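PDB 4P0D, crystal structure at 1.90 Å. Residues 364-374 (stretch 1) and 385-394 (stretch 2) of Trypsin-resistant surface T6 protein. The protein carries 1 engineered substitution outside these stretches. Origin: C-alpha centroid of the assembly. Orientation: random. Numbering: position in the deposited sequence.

Stretch 1, residues 364-374: QVSSGKYKIKE
Stretch 2 385-394: TETYEITANW

Residues 368-374 form a strand that runs antiparallel to the strand of stretch 2 that ends at Ala392, the two axes approaching to 4.7 Å with 151° between their directions. Leading into it in extended conformation, Val365 (chi1 m) rests its CG2 4.5 Å from Ala392 CB. Ser366 O accepts a hydrogen bond from Tyr370 OH (2.6 Å), which ties the ring back to the segment before the strand. Ser367 CA makes a CA-H...O contact with Ala392 O (3.1 Å).

Gly368, at phi/psi 155/-175, a region that calls for glycine, opens the ladder: its N donates to Ala392 O (2.8 Å) and its O accepts from Ala392 N (2.7 Å). Lys369 faces Thr391 in a non-hydrogen-bonded pair, CA to CA 4.4 Å. Tyr370 (m, chi2 84°) pairs with Ile390, N to O 2.8 Å and O to N 3.1 Å; its CE1 lies 4.1 Å from Ala392 CB.

Lys371 (mtmt) lies opposite Glu389, CA to CA 4.6 Å, and its CB packs 3.6 Å from Thr387 CG2 while its end leads away. Ile372 (mt) closes the ladder with Tyr388, N to O and O to N both 2.8 Å. On the face carrying Tyr370, Ile372 CD1 meets Ile390 CG2 (Ile390 tt) at 4.2 Å; Ala392, Ile390 and Tyr388 (m, chi2 83°) direct their side chains to this same face, Ile372 CB lying 4.3 Å from Tyr388 CB, while the end of Tyr388 leads away. Beyond, Lys373 CA is 4.9 Å from Thr387 CA.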

# COMPACT_ATOMS: atom_id res chain seq x y z
N GLN A 364 6.71 -23.51 4.26
CA GLN A 364 5.91 -22.54 5.01
C GLN A 364 4.42 -22.89 5.08
O GLN A 364 3.78 -23.18 4.07
CB GLN A 364 6.05 -21.14 4.39
CG GLN A 364 7.45 -20.57 4.32
CD GLN A 364 8.18 -20.92 3.04
OE1 GLN A 364 7.93 -21.96 2.44
NE2 GLN A 364 9.10 -20.06 2.61
N VAL A 365 3.88 -22.81 6.29
CA VAL A 365 2.51 -23.20 6.57
C VAL A 365 1.73 -22.11 7.31
O VAL A 365 2.29 -21.32 8.05
CB VAL A 365 2.47 -24.51 7.39
CG1 VAL A 365 3.18 -25.62 6.64
CG2 VAL A 365 3.06 -24.34 8.79
N SER A 366 0.42 -22.11 7.12
CA SER A 366 -0.46 -21.18 7.83
C SER A 366 -0.75 -21.72 9.22
O SER A 366 -0.47 -22.88 9.51
CB SER A 366 -1.76 -21.03 7.07
OG SER A 366 -2.53 -22.23 7.15
N SER A 367 -1.37 -20.90 10.07
CA SER A 367 -1.83 -21.38 11.36
C SER A 367 -2.76 -22.55 11.12
O SER A 367 -3.53 -22.55 10.14
CB SER A 367 -2.53 -20.27 12.13
OG SER A 367 -3.70 -19.84 11.47
N GLY A 368 -2.69 -23.56 11.98
CA GLY A 368 -3.55 -24.73 11.83
C GLY A 368 -2.98 -25.98 12.45
O GLY A 368 -1.94 -25.96 13.11
N LYS A 369 -3.68 -27.09 12.25
CA LYS A 369 -3.27 -28.41 12.77
C LYS A 369 -2.65 -29.21 11.63
O LYS A 369 -3.20 -29.24 10.51
CB LYS A 369 -4.48 -29.18 13.32
CG LYS A 369 -5.31 -28.44 14.37
N TYR A 370 -1.54 -29.89 11.92
CA TYR A 370 -0.83 -30.69 10.93
C TYR A 370 -0.48 -32.06 11.47
O TYR A 370 -0.60 -32.32 12.67
CB TYR A 370 0.43 -29.96 10.45
CG TYR A 370 0.08 -28.65 9.82
CD1 TYR A 370 -0.11 -27.51 10.61
CD2 TYR A 370 -0.13 -28.54 8.45
CE1 TYR A 370 -0.48 -26.31 10.05
CE2 TYR A 370 -0.48 -27.34 7.88
CZ TYR A 370 -0.66 -26.23 8.68
OH TYR A 370 -1.02 -25.03 8.11
N LYS A 371 -0.07 -32.95 10.57
CA LYS A 371 0.24 -34.32 10.90
C LYS A 371 1.59 -34.70 10.31
O LYS A 371 1.92 -34.35 9.17
CB LYS A 371 -0.86 -35.24 10.38
CG LYS A 371 -2.18 -35.04 11.12
CD LYS A 371 -3.26 -36.02 10.69
CE LYS A 371 -3.94 -35.58 9.42
NZ LYS A 371 -5.27 -36.23 9.26
N ILE A 372 2.37 -35.41 11.12
CA ILE A 372 3.69 -35.83 10.75
C ILE A 372 3.64 -37.33 10.80
O ILE A 372 3.23 -37.89 11.82
CB ILE A 372 4.75 -35.33 11.75
CG1 ILE A 372 4.74 -33.80 11.77
CG2 ILE A 372 6.12 -35.90 11.37
CD1 ILE A 372 5.39 -33.19 12.99
N LYS A 373 4.03 -37.96 9.70
CA LYS A 373 3.96 -39.41 9.58
C LYS A 373 5.16 -39.91 8.80
O LYS A 373 5.51 -39.34 7.77
CB LYS A 373 2.65 -39.82 8.90
N GLU A 374 5.80 -40.96 9.30
CA GLU A 374 7.03 -41.46 8.70
C GLU A 374 6.74 -42.21 7.40
O GLU A 374 5.79 -42.99 7.32
CB GLU A 374 7.79 -42.36 9.68
CG GLU A 374 9.23 -42.64 9.26
CD GLU A 374 10.11 -43.12 10.40
OE1 GLU A 374 9.66 -43.99 11.17
OE2 GLU A 374 11.26 -42.64 10.52
N THR A 385 4.68 -46.21 12.66
CA THR A 385 3.41 -46.12 11.92
C THR A 385 2.43 -45.14 12.54
O THR A 385 1.30 -44.99 12.07
CB THR A 385 2.72 -47.50 11.83
OG1 THR A 385 2.55 -48.02 13.15
CG2 THR A 385 3.57 -48.46 11.04
N GLU A 386 2.86 -44.45 13.58
CA GLU A 386 2.00 -43.53 14.31
C GLU A 386 1.99 -42.16 13.67
O GLU A 386 3.01 -41.71 13.19
CB GLU A 386 2.50 -43.41 15.74
CG GLU A 386 2.58 -44.76 16.43
CD GLU A 386 3.12 -44.61 17.82
OE1 GLU A 386 4.26 -45.07 18.05
OE2 GLU A 386 2.41 -43.99 18.64
N THR A 387 0.84 -41.51 13.67
CA THR A 387 0.74 -40.13 13.22
C THR A 387 0.97 -39.20 14.41
O THR A 387 0.39 -39.39 15.49
CB THR A 387 -0.65 -39.85 12.62
OG1 THR A 387 -0.88 -40.74 11.53
CG2 THR A 387 -0.72 -38.44 12.11
N TYR A 388 1.80 -38.18 14.22
CA TYR A 388 2.06 -37.18 15.25
C TYR A 388 1.41 -35.87 14.86
O TYR A 388 1.69 -35.32 13.79
CB TYR A 388 3.57 -37.02 15.49
CG TYR A 388 4.16 -38.28 16.07
CD1 TYR A 388 4.52 -39.34 15.26
CD2 TYR A 388 4.26 -38.46 17.45
CE1 TYR A 388 5.02 -40.52 15.79
CE2 TYR A 388 4.75 -39.64 17.99
CZ TYR A 388 5.13 -40.67 17.16
OH TYR A 388 5.61 -41.85 17.68
N GLU A 389 0.55 -35.36 15.73
CA GLU A 389 -0.13 -34.11 15.48
C GLU A 389 0.63 -32.94 16.10
O GLU A 389 1.36 -33.09 17.08
CB GLU A 389 -1.57 -34.19 15.97
CG GLU A 389 -2.35 -35.30 15.28
CD GLU A 389 -3.81 -35.37 15.67
OE1 GLU A 389 -4.26 -34.52 16.45
OE2 GLU A 389 -4.50 -36.29 15.17
N ILE A 390 0.48 -31.78 15.48
CA ILE A 390 1.09 -30.56 15.95
C ILE A 390 0.25 -29.39 15.47
O ILE A 390 -0.27 -29.39 14.33
CB ILE A 390 2.55 -30.45 15.45
CG1 ILE A 390 3.30 -29.36 16.24
CG2 ILE A 390 2.60 -30.24 13.95
CD1 ILE A 390 4.78 -29.30 15.91
N THR A 391 0.07 -28.42 16.36
CA THR A 391 -0.70 -27.22 16.09
C THR A 391 0.30 -26.10 15.87
O THR A 391 1.20 -25.89 16.68
CB THR A 391 -1.64 -26.89 17.26
OG1 THR A 391 -2.59 -27.96 17.41
CG2 THR A 391 -2.40 -25.60 17.03
N ALA A 392 0.15 -25.39 14.74
CA ALA A 392 1.03 -24.27 14.41
C ALA A 392 0.27 -22.95 14.51
O ALA A 392 -0.80 -22.80 13.91
CB ALA A 392 1.60 -24.44 13.01
N ASN A 393 0.83 -22.00 15.25
CA ASN A 393 0.32 -20.63 15.31
C ASN A 393 1.34 -19.68 15.96
O ASN A 393 2.43 -20.08 16.37
CB ASN A 393 -1.03 -20.58 16.05
CG ASN A 393 -0.96 -21.21 17.43
OD1 ASN A 393 -0.06 -20.90 18.21
ND2 ASN A 393 -1.89 -22.09 17.72
N TRP A 394 0.98 -18.41 16.06
CA TRP A 394 1.87 -17.41 16.63
C TRP A 394 2.34 -17.85 18.01
O TRP A 394 3.53 -17.78 18.31
CB TRP A 394 1.17 -16.05 16.69
CG TRP A 394 2.06 -14.95 17.02
CD1 TRP A 394 2.23 -14.37 18.25
CD2 TRP A 394 2.92 -14.24 16.13
NE1 TRP A 394 3.15 -13.37 18.18
CE2 TRP A 394 3.59 -13.25 16.89
CE3 TRP A 394 3.20 -14.34 14.76
CZ2 TRP A 394 4.52 -12.37 16.33
CZ3 TRP A 394 4.14 -13.46 14.19
CH2 TRP A 394 4.78 -12.49 14.99